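Local coordinates for solute-binding protein (Thermoactinomyces vulgaris, PDB 2ZYO) that binds maltotetraose and related malto- and cyclodextrins, and probably hands them on to a membrane transporter for uptake, at residues Gly41-Thr44 against Lys45-Ile49; Leu228-Asp231 against Thr232-Leu236; Tyr295-Glu298 against Leu299-Leu303; Lys374-Pro377 against Glu378-Leu381. All blocks are in the same frame, centred on the assembly; numbering follows the deposited sequence.

The four contacts follow one another along the chain: contact 1 lies at the C-terminal end of helix 30-47, contact 3 along helix 293-302, and contacts 2 and 4 at the starts of helices 230-238 and 377-394. Contacts 1 and 3 are neighbours, their centres about 11 Å apart, with helix 30-47 packing directly on helix 293-302, far away in sequence. Contacts 2 and 4, centres about 25 Å apart, do not touch. The two groups are well separated, with about 58 Å between the centres of contacts 1 and 4, on opposite sides of the chain's centre. This spread fits the two-lobed architecture of solute-binding proteins, in which the sugar is held between lobes.

Contact 1 of 4, residues Gly41-Thr44 against Lys45-Ile49; sequences GEFT and KKTGI
The Phe43 ring is covered on one face by the methyl of Thr47, one helical turn later, whose CG2 stands 3.9 Å from the ring centroid in a CH-pi contact. Leu299 of helix 293-302 lies over the opposite face, Phe302 meets the ring edge-to-face, and Ile49 CD1 comes in obliquely, 4.1 Å from Phe43 CE2. The site is the C-terminal end of helix 30-47, the helix of a beta-alpha-beta unit, just where the chain turns into strand 50-55. Thr47 also works from its other branch. Its hydroxyl lies between the backbone N and the carbonyl carbon (chi1 65°), which carries OG1 back to Phe43 O at 2.8 Å, above the carbonyl plane rather than on a lone pair. Phe43 O is therefore gripped twice, since Thr47 N donates to it as well at 2.9 Å. The same OG1 accepts from Ile49 N (3.1 Å) in an ST turn, so one hydroxyl ties the last turn of the helix to the exit loop. Gly48, with positive phi, is the first residue to leave the helix, and its N still donates to Thr44 O at 2.8 Å. On the outer side, the carboxylate of Glu42 and the chain of Lys45 run side by side, but their charged ends do not meet. Thr44 also reaches across the helix end to the exit loop. Ala40 O is a second acceptor near its hydroxyl, so the one proton must be shared or alternate; toward Ile49 O, Thr44 OG1 donates in the carbonyl plane at 2.8 Å.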
loop_
_atom_site.group_PDB
_atom_site.type_symbol
_atom_site.label_atom_id
_atom_site.label_comp_id
_atom_site.label_asym_id
_atom_site.label_seq_id
_atom_site.Cartn_x
_atom_site.Cartn_y
_atom_site.Cartn_z
ATOM N N GLY A 41 9.263 -8.188 -23.920
ATOM C CA GLY A 41 9.480 -8.988 -25.126
ATOM C C GLY A 41 8.509 -8.655 -26.246
ATOM O O GLY A 41 8.911 -8.541 -27.409
ATOM N N GLU A 42 7.233 -8.495 -25.893
ATOM C CA GLU A 42 6.199 -8.114 -26.863
ATOM C C GLU A 42 6.421 -6.709 -27.426
ATOM O O GLU A 42 6.171 -6.469 -28.607
ATOM C CB GLU A 42 4.796 -8.225 -26.254
ATOM C CG GLU A 42 4.327 -9.659 -25.983
ATOM C CD GLU A 42 4.050 -10.464 -27.250
ATOM O OE1 GLU A 42 3.742 -9.868 -28.307
ATOM O OE2 GLU A 42 4.129 -11.707 -27.184
ATOM N N PHE A 43 6.889 -5.786 -26.585
ATOM C CA PHE A 43 7.237 -4.438 -27.044
ATOM C C PHE A 43 8.373 -4.493 -28.064
ATOM O O PHE A 43 8.319 -3.827 -29.097
ATOM C CB PHE A 43 7.613 -3.532 -25.865
ATOM C CG PHE A 43 7.865 -2.096 -26.253
ATOM C CD1 PHE A 43 6.812 -1.193 -26.356
ATOM C CD2 PHE A 43 9.158 -1.645 -26.504
ATOM C CE1 PHE A 43 7.044 0.140 -26.709
ATOM C CE2 PHE A 43 9.398 -0.320 -26.860
ATOM C CZ PHE A 43 8.338 0.572 -26.961
ATOM N N THR A 44 9.391 -5.298 -27.767
ATOM C CA THR A 44 10.525 -5.492 -28.671
ATOM C C THR A 44 10.076 -6.094 -30.004
ATOM O O THR A 44 10.513 -5.658 -31.073
ATOM C CB THR A 44 11.605 -6.376 -28.010
ATOM O OG1 THR A 44 12.141 -5.686 -26.875
ATOM C CG2 THR A 44 12.729 -6.685 -28.981
ATOM N N LYS A 45 9.186 -7.079 -29.928
ATOM C CA LYS A 45 8.626 -7.725 -31.113
ATOM C C LYS A 45 7.880 -6.715 -31.987
ATOM O O LYS A 45 7.961 -6.767 -33.214
ATOM C CB LYS A 45 7.684 -8.851 -30.689
ATOM C CG LYS A 45 7.381 -9.883 -31.764
ATOM C CD LYS A 45 6.414 -10.926 -31.223
ATOM C CE LYS A 45 6.265 -12.112 -32.155
ATOM N NZ LYS A 45 5.131 -12.981 -31.730
ATOM N N LYS A 46 7.172 -5.793 -31.340
ATOM C CA LYS A 46 6.363 -4.791 -32.026
ATOM C C LYS A 46 7.209 -3.680 -32.651
ATOM O O LYS A 46 6.921 -3.229 -33.762
ATOM C CB LYS A 46 5.330 -4.200 -31.055
ATOM C CG LYS A 46 4.450 -3.101 -31.639
ATOM C CD LYS A 46 3.568 -2.470 -30.572
ATOM C CE LYS A 46 2.864 -1.234 -31.105
ATOM N NZ LYS A 46 1.979 -0.615 -30.079
ATOM N N THR A 47 8.252 -3.253 -31.941
ATOM C CA THR A 47 8.970 -2.018 -32.281
ATOM C C THR A 47 10.385 -2.209 -32.822
ATOM O O THR A 47 10.930 -1.309 -33.465
ATOM C CB THR A 47 9.080 -1.082 -31.061
ATOM O OG1 THR A 47 9.885 -1.710 -30.056
ATOM C CG2 THR A 47 7.701 -0.753 -30.489
ATOM N N GLY A 48 10.985 -3.361 -32.535
ATOM C CA GLY A 48 12.386 -3.606 -32.875
ATOM C C GLY A 48 13.371 -2.963 -31.910
ATOM O O GLY A 48 14.578 -2.985 -32.150
ATOM N N ILE A 49 12.857 -2.391 -30.823
ATOM C CA ILE A 49 13.691 -1.785 -29.783
ATOM C C ILE A 49 13.992 -2.834 -28.719
ATOM O O ILE A 49 13.072 -3.431 -28.164
ATOM C CB ILE A 49 12.987 -0.567 -29.135
ATOM C CG1 ILE A 49 12.723 0.516 -30.190
ATOM C CG2 ILE A 49 13.806 -0.014 -27.955
ATOM C CD1 ILE A 49 11.650 1.520 -29.805
#

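Contact 2 of 4, residues Leu228-Asp231 against Thr232-Leu236; sequences LKAD and TVNGL
Thr232 turns its hydroxyl back toward the start of the helix, where OG1 accepts from Lys229 N at 3.1 Å along a nearly straight N-H line (170°). With OG1 opposite its carbonyl carbon and beside its own N (chi1 -42°), the hydroxyl faces the Lys229 backbone, while Leu228 CB passes 4.1 Å from that oxygen. Lys229 holds the N-cap position of helix 230-238, and Thr232 is the third residue inside it, so a helical side chain serves the backbone N-H of the cap residue. A valine in place of Thr232 would probably leave that N-H without its acceptor and the Leu228-Lys229 entry less firmly fixed. The helix start sits near the sugar site: the side chain of Ala230 is about 7 Å from a bound glucose unit. Along the inner side, Leu228 CD1 comes alongside Val233 CG2 at 4.3 Å, and Val233 goes on to touch Val245 of strand 242-247. Asn234 folds its amide over the first turn, with ND2 above Ala230 O but not bonded to it. That nitrogen instead donates to a water at 2.9 Å, which weakly donates in turn to Asp231 OD1, while Asn234 OD1 is held by the hydroxyl of Tyr255.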
loop_
_atom_site.group_PDB
_atom_site.type_symbol
_atom_site.label_atom_id
_atom_site.label_comp_id
_atom_site.label_asym_id
_atom_site.label_seq_id
_atom_site.Cartn_x
_atom_site.Cartn_y
_atom_site.Cartn_z
ATOM N N LEU A 228 2.284 -7.540 20.546
ATOM C CA LEU A 228 2.140 -8.377 19.353
ATOM C C LEU A 228 2.925 -7.851 18.150
ATOM O O LEU A 228 3.220 -6.658 18.057
ATOM C CB LEU A 228 0.655 -8.571 19.000
ATOM C CG LEU A 228 -0.186 -7.376 18.530
ATOM C CD1 LEU A 228 -0.011 -7.135 17.040
ATOM C CD2 LEU A 228 -1.657 -7.589 18.848
ATOM N N LYS A 229 3.259 -8.764 17.243
ATOM C CA LYS A 229 3.922 -8.435 15.985
ATOM C C LYS A 229 3.216 -9.148 14.832
ATOM O O LYS A 229 2.271 -9.906 15.057
ATOM C CB LYS A 229 5.402 -8.832 16.038
ATOM C CG LYS A 229 6.316 -7.809 16.714
ATOM C CD LYS A 229 7.088 -6.952 15.702
ATOM C CE LYS A 229 6.246 -5.825 15.098
ATOM N NZ LYS A 229 5.878 -4.771 16.090
ATOM N N ALA A 230 3.677 -8.903 13.606
ATOM C CA ALA A 230 3.112 -9.540 12.412
ATOM C C ALA A 230 3.051 -11.062 12.538
ATOM O O ALA A 230 2.055 -11.684 12.157
ATOM C CB ALA A 230 3.898 -9.145 11.171
ATOM N N ASP A 231 4.111 -11.655 13.085
ATOM C CA ASP A 231 4.193 -13.107 13.206
ATOM C C ASP A 231 3.199 -13.692 14.207
ATOM O O ASP A 231 2.763 -14.834 14.052
ATOM C CB ASP A 231 5.611 -13.549 13.562
ATOM C CG ASP A 231 5.813 -15.033 13.358
ATOM O OD1 ASP A 231 5.938 -15.463 12.190
ATOM O OD2 ASP A 231 5.834 -15.771 14.364
ATOM N N THR A 232 2.857 -12.917 15.235
ATOM C CA THR A 232 1.835 -13.314 16.201
ATOM C C THR A 232 0.502 -13.506 15.479
ATOM O O THR A 232 -0.164 -14.529 15.644
ATOM C CB THR A 232 1.660 -12.253 17.314
ATOM O OG1 THR A 232 2.944 -11.773 17.734
ATOM C CG2 THR A 232 0.916 -12.835 18.510
ATOM N N VAL A 233 0.139 -12.513 14.669
ATOM C CA VAL A 233 -1.110 -12.521 13.908
ATOM C C VAL A 233 -1.117 -13.647 12.873
ATOM O O VAL A 233 -2.064 -14.434 12.808
ATOM C CB VAL A 233 -1.346 -11.150 13.218
ATOM C CG1 VAL A 233 -2.625 -11.161 12.386
ATOM C CG2 VAL A 233 -1.392 -10.037 14.254
ATOM N N ASN A 234 -0.051 -13.723 12.079
ATOM C CA ASN A 234 0.050 -14.721 11.019
ATOM C C ASN A 234 0.148 -16.147 11.551
ATOM O O ASN A 234 -0.557 -17.038 11.076
ATOM C CB ASN A 234 1.225 -14.400 10.092
ATOM C CG ASN A 234 1.054 -13.073 9.376
ATOM O OD1 ASN A 234 -0.064 -12.654 9.077
ATOM N ND2 ASN A 234 2.166 -12.404 9.101
ATOM N N GLY A 235 1.008 -16.348 12.545
ATOM C CA GLY A 235 1.187 -17.660 13.165
ATOM C C GLY A 235 -0.108 -18.221 13.721
ATOM O O GLY A 235 -0.457 -19.374 13.460
ATOM N N LEU A 236 -0.827 -17.393 14.476
ATOM C CA LEU A 236 -2.081 -17.815 15.092
ATOM C C LEU A 236 -3.210 -18.042 14.090
ATOM O O LEU A 236 -4.020 -18.950 14.272
ATOM C CB LEU A 236 -2.504 -16.855 16.208
ATOM C CG LEU A 236 -1.643 -16.928 17.474
ATOM C CD1 LEU A 236 -2.061 -15.878 18.484
ATOM C CD2 LEU A 236 -1.700 -18.319 18.093
HETATM O O HOH W 1 4.726 -13.475 9.800
#

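Contact 3 of 4, residues Tyr295-Glu298 against Leu299-Leu303; sequences YATE and LMQFL
Thr297 and Gln301 meet one turn apart on helix 293-302, an alpha-helix wedged between helix 30-47 and the strands 77-81 and 278-287. Regular main-chain bonds form the first group of interactions: Leu299 N to Tyr295 O at 3.0 Å, Met300 N to Ala296 O at 2.9 Å and Phe302 N to Glu298 O at 3.0 Å. Apolar packing is the second, and it is directed outward from the turn, with Ala296, Leu299 and Met300 all resting on Leu77 and Met300 also reaching Trp284. The third group is polar and joins side chain to backbone. The Thr297 hydroxyl is bonded to Pro293 O one turn earlier, and its methyl CG2 makes a van der Waals contact with the amide at Gln301 NE2, 3.8 Å away. Gln301 CG stands opposite its carbonyl carbon (chi1 -71°), and the chain, extended from there, brings the amide back over the preceding turn. Gln301 N at 3.0 Å and Gln301 NE2 at 3.2 Å reach Thr297 O from opposite faces of its carbonyl plane. Replacing Gln301 by an alanine would probably cost Thr297 O its second donor and uncover the Thr297 methyl on this side. NE2 stands well above that carbonyl plane, yet Thr297 O lies almost in the amide plane of Gln301, 8° out of it.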
loop_
_atom_site.group_PDB
_atom_site.type_symbol
_atom_site.label_atom_id
_atom_site.label_comp_id
_atom_site.label_asym_id
_atom_site.label_seq_id
_atom_site.Cartn_x
_atom_site.Cartn_y
_atom_site.Cartn_z
ATOM N N TYR A 295 9.977 7.687 -25.875
ATOM C CA TYR A 295 9.944 6.256 -26.165
ATOM C C TYR A 295 9.744 5.416 -24.902
ATOM O O TYR A 295 8.995 4.438 -24.921
ATOM C CB TYR A 295 11.212 5.816 -26.897
ATOM C CG TYR A 295 11.170 6.015 -28.397
ATOM C CD1 TYR A 295 11.681 7.176 -28.984
ATOM C CD2 TYR A 295 10.635 5.034 -29.232
ATOM C CE1 TYR A 295 11.655 7.354 -30.368
ATOM C CE2 TYR A 295 10.602 5.204 -30.615
ATOM C CZ TYR A 295 11.113 6.364 -31.172
ATOM O OH TYR A 295 11.082 6.524 -32.539
ATOM N N ALA A 296 10.403 5.803 -23.810
ATOM C CA ALA A 296 10.250 5.089 -22.539
ATOM C C ALA A 296 8.822 5.181 -22.010
ATOM O O ALA A 296 8.320 4.230 -21.414
ATOM C CB ALA A 296 11.240 5.601 -21.503
ATOM N N THR A 297 8.172 6.321 -22.244
ATOM C CA THR A 297 6.782 6.522 -21.828
ATOM C C THR A 297 5.826 5.682 -22.678
ATOM O O THR A 297 4.799 5.214 -22.186
ATOM C CB THR A 297 6.395 8.017 -21.850
ATOM O OG1 THR A 297 7.272 8.740 -20.979
ATOM C CG2 THR A 297 4.959 8.229 -21.386
ATOM N N GLU A 298 6.174 5.487 -23.950
ATOM C CA GLU A 298 5.436 4.563 -24.807
ATOM C C GLU A 298 5.570 3.124 -24.304
ATOM O O GLU A 298 4.592 2.380 -24.283
ATOM C CB GLU A 298 5.876 4.693 -26.269
ATOM C CG GLU A 298 5.405 5.997 -26.899
ATOM C CD GLU A 298 5.987 6.268 -28.272
ATOM O OE1 GLU A 298 6.993 5.630 -28.650
ATOM O OE2 GLU A 298 5.432 7.148 -28.970
ATOM N N LEU A 299 6.778 2.743 -23.887
ATOM C CA LEU A 299 6.985 1.434 -23.270
ATOM C C LEU A 299 6.168 1.304 -21.983
ATOM O O LEU A 299 5.525 0.280 -21.748
ATOM C CB LEU A 299 8.476 1.179 -23.002
ATOM C CG LEU A 299 8.871 -0.050 -22.171
ATOM C CD1 LEU A 299 8.441 -1.368 -22.817
ATOM C CD2 LEU A 299 10.364 -0.040 -21.923
ATOM N N MET A 300 6.188 2.350 -21.159
ATOM C CA MET A 300 5.441 2.353 -19.903
ATOM C C MET A 300 3.952 2.099 -20.128
ATOM O O MET A 300 3.322 1.355 -19.376
ATOM C CB MET A 300 5.635 3.673 -19.160
ATOM C CG MET A 300 5.005 3.674 -17.776
ATOM S SD MET A 300 4.981 5.283 -16.973
ATOM C CE MET A 300 6.722 5.519 -16.613
ATOM N N GLN A 301 3.397 2.734 -21.158
ATOM C CA GLN A 301 1.999 2.523 -21.528
ATOM C C GLN A 301 1.767 1.094 -22.014
ATOM O O GLN A 301 0.758 0.472 -21.677
ATOM C CB GLN A 301 1.561 3.524 -22.597
ATOM C CG GLN A 301 1.423 4.941 -22.088
ATOM C CD GLN A 301 1.237 5.939 -23.207
ATOM O OE1 GLN A 301 0.125 6.144 -23.690
ATOM N NE2 GLN A 301 2.327 6.576 -23.617
ATOM N N PHE A 302 2.710 0.576 -22.798
ATOM C CA PHE A 302 2.613 -0.787 -23.313
ATOM C C PHE A 302 2.587 -1.806 -22.173
ATOM O O PHE A 302 1.862 -2.800 -22.236
ATOM C CB PHE A 302 3.761 -1.083 -24.287
ATOM C CG PHE A 302 3.596 -2.369 -25.040
ATOM C CD1 PHE A 302 2.920 -2.399 -26.257
ATOM C CD2 PHE A 302 4.116 -3.556 -24.533
ATOM C CE1 PHE A 302 2.760 -3.596 -26.955
ATOM C CE2 PHE A 302 3.958 -4.757 -25.225
ATOM C CZ PHE A 302 3.281 -4.773 -26.436
ATOM N N LEU A 303 3.365 -1.536 -21.125
ATOM C CA LEU A 303 3.463 -2.435 -19.975
ATOM C C LEU A 303 2.264 -2.345 -19.030
ATOM O O LEU A 303 2.115 -3.182 -18.142
ATOM C CB LEU A 303 4.751 -2.165 -19.187
ATOM C CG LEU A 303 6.101 -2.383 -19.879
ATOM C CD1 LEU A 303 7.228 -1.910 -18.979
ATOM C CD2 LEU A 303 6.307 -3.842 -20.278
#

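Contact 4 of 4, residues Lys374-Pro377 against Glu378-Leu381; sequences KQTP and EQAL
Thr376 and Gln379 clasp each other on the solvent side of the start of helix 377-394, while Gln375, Pro377, Ala380 and Leu381 form its packed side. The buried Pro377 ring presses on Met212, Asn213 and Gln216 of helix 206-220. Its carbonyl oxygen accepts from Leu381 N at 3.0 Å and is also approached by Leu381 CG at 3.3 Å; Leu381 then goes on to Met212 and Ile363. Ala380 turns its methyl to Ala366 and Val370 of helix 360-371, and its N donates to Thr376 O at 2.9 Å, almost straight in line with the C=O bond. Gln375 runs extended beside this layer, its OE1 lying 3.8 Å from Ala380 CA, and its NE2 is bonded to Asp383. The amides of Gln375 and Gln379 pass at an angle, their planes 32° apart. Around Thr376 the surroundings open out: this residue, Glu378 and Gln379 are exposed, and Glu378 extends away from the turn. Here polar bonds carry most of the contact, although Thr376 and Gln379 also touch closely. With its hydroxyl between its own N and carbonyl carbon (chi1 66°), Thr376 presents OG1 to Gln379 N, which donates to it at 3.2 Å. In return, Thr376 N donates to Gln379 OE1 at 3.0 Å, a nearly straight bond tilted from the side-chain carbonyl plane. This exchange, side chain to backbone in both directions between the N-cap and the third residue of the helix, is a capping box.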
loop_
_atom_site.group_PDB
_atom_site.type_symbol
_atom_site.label_atom_id
_atom_site.label_comp_id
_atom_site.label_asym_id
_atom_site.label_seq_id
_atom_site.Cartn_x
_atom_site.Cartn_y
_atom_site.Cartn_z
ATOM N N LYS A 374 0.824 2.395 29.649
ATOM C CA LYS A 374 1.856 3.268 30.206
ATOM C C LYS A 374 1.463 4.737 30.100
ATOM O O LYS A 374 1.829 5.549 30.953
ATOM C CB LYS A 374 3.203 3.022 29.524
ATOM C CG LYS A 374 3.839 1.691 29.894
ATOM C CD LYS A 374 5.199 1.513 29.247
ATOM C CE LYS A 374 5.821 0.184 29.652
ATOM N NZ LYS A 374 7.116 -0.061 28.963
ATOM N N GLN A 375 0.717 5.069 29.047
ATOM C CA GLN A 375 0.244 6.432 28.816
ATOM C C GLN A 375 -1.196 6.455 28.326
ATOM O O GLN A 375 -1.681 5.480 27.749
ATOM C CB GLN A 375 1.128 7.136 27.788
ATOM C CG GLN A 375 2.474 7.583 28.314
ATOM C CD GLN A 375 3.271 8.327 27.270
ATOM O OE1 GLN A 375 3.613 7.774 26.225
ATOM N NE2 GLN A 375 3.572 9.590 27.545
ATOM N N THR A 376 -1.874 7.576 28.556
ATOM C CA THR A 376 -3.207 7.791 28.004
ATOM C C THR A 376 -3.070 8.097 26.509
ATOM O O THR A 376 -2.005 8.533 26.068
ATOM C CB THR A 376 -3.947 8.962 28.696
ATOM O OG1 THR A 376 -3.282 10.196 28.401
ATOM C CG2 THR A 376 -4.017 8.758 30.211
ATOM N N PRO A 377 -4.133 7.845 25.722
ATOM C CA PRO A 377 -4.143 8.237 24.312
ATOM C C PRO A 377 -3.649 9.667 24.060
ATOM O O PRO A 377 -2.793 9.869 23.198
ATOM C CB PRO A 377 -5.617 8.088 23.933
ATOM C CG PRO A 377 -6.063 6.943 24.765
ATOM C CD PRO A 377 -5.372 7.136 26.089
ATOM N N GLU A 378 -4.167 10.634 24.818
ATOM C CA GLU A 378 -3.792 12.044 24.657
ATOM C C GLU A 378 -2.301 12.282 24.906
ATOM O O GLU A 378 -1.645 12.971 24.125
ATOM C CB GLU A 378 -4.635 12.936 25.574
ATOM C CG GLU A 378 -4.432 14.438 25.369
ATOM C CD GLU A 378 -5.274 15.276 26.315
ATOM O OE1 GLU A 378 -6.521 15.190 26.246
ATOM O OE2 GLU A 378 -4.688 16.025 27.128
ATOM N N GLN A 379 -1.781 11.709 25.993
ATOM C CA GLN A 379 -0.368 11.848 26.363
ATOM C C GLN A 379 0.557 11.234 25.313
ATOM O O GLN A 379 1.555 11.844 24.924
ATOM C CB GLN A 379 -0.097 11.207 27.731
ATOM C CG GLN A 379 -0.705 11.937 28.926
ATOM C CD GLN A 379 -0.703 11.097 30.200
ATOM O OE1 GLN A 379 -0.708 9.862 30.153
ATOM N NE2 GLN A 379 -0.701 11.769 31.347
ATOM N N ALA A 380 0.216 10.028 24.859
ATOM C CA ALA A 380 1.025 9.310 23.876
ATOM C C ALA A 380 1.060 10.029 22.531
ATOM O O ALA A 380 2.115 10.118 21.900
ATOM C CB ALA A 380 0.526 7.884 23.709
ATOM N N LEU A 381 -0.091 10.549 22.104
ATOM C CA LEU A 381 -0.182 11.259 20.829
ATOM C C LEU A 381 0.540 12.601 20.872
ATOM O O LEU A 381 1.221 12.966 19.915
ATOM C CB LEU A 381 -1.640 11.450 20.401
ATOM C CG LEU A 381 -2.421 10.202 19.974
ATOM C CD1 LEU A 381 -3.870 10.566 19.721
ATOM C CD2 LEU A 381 -1.808 9.530 18.748
#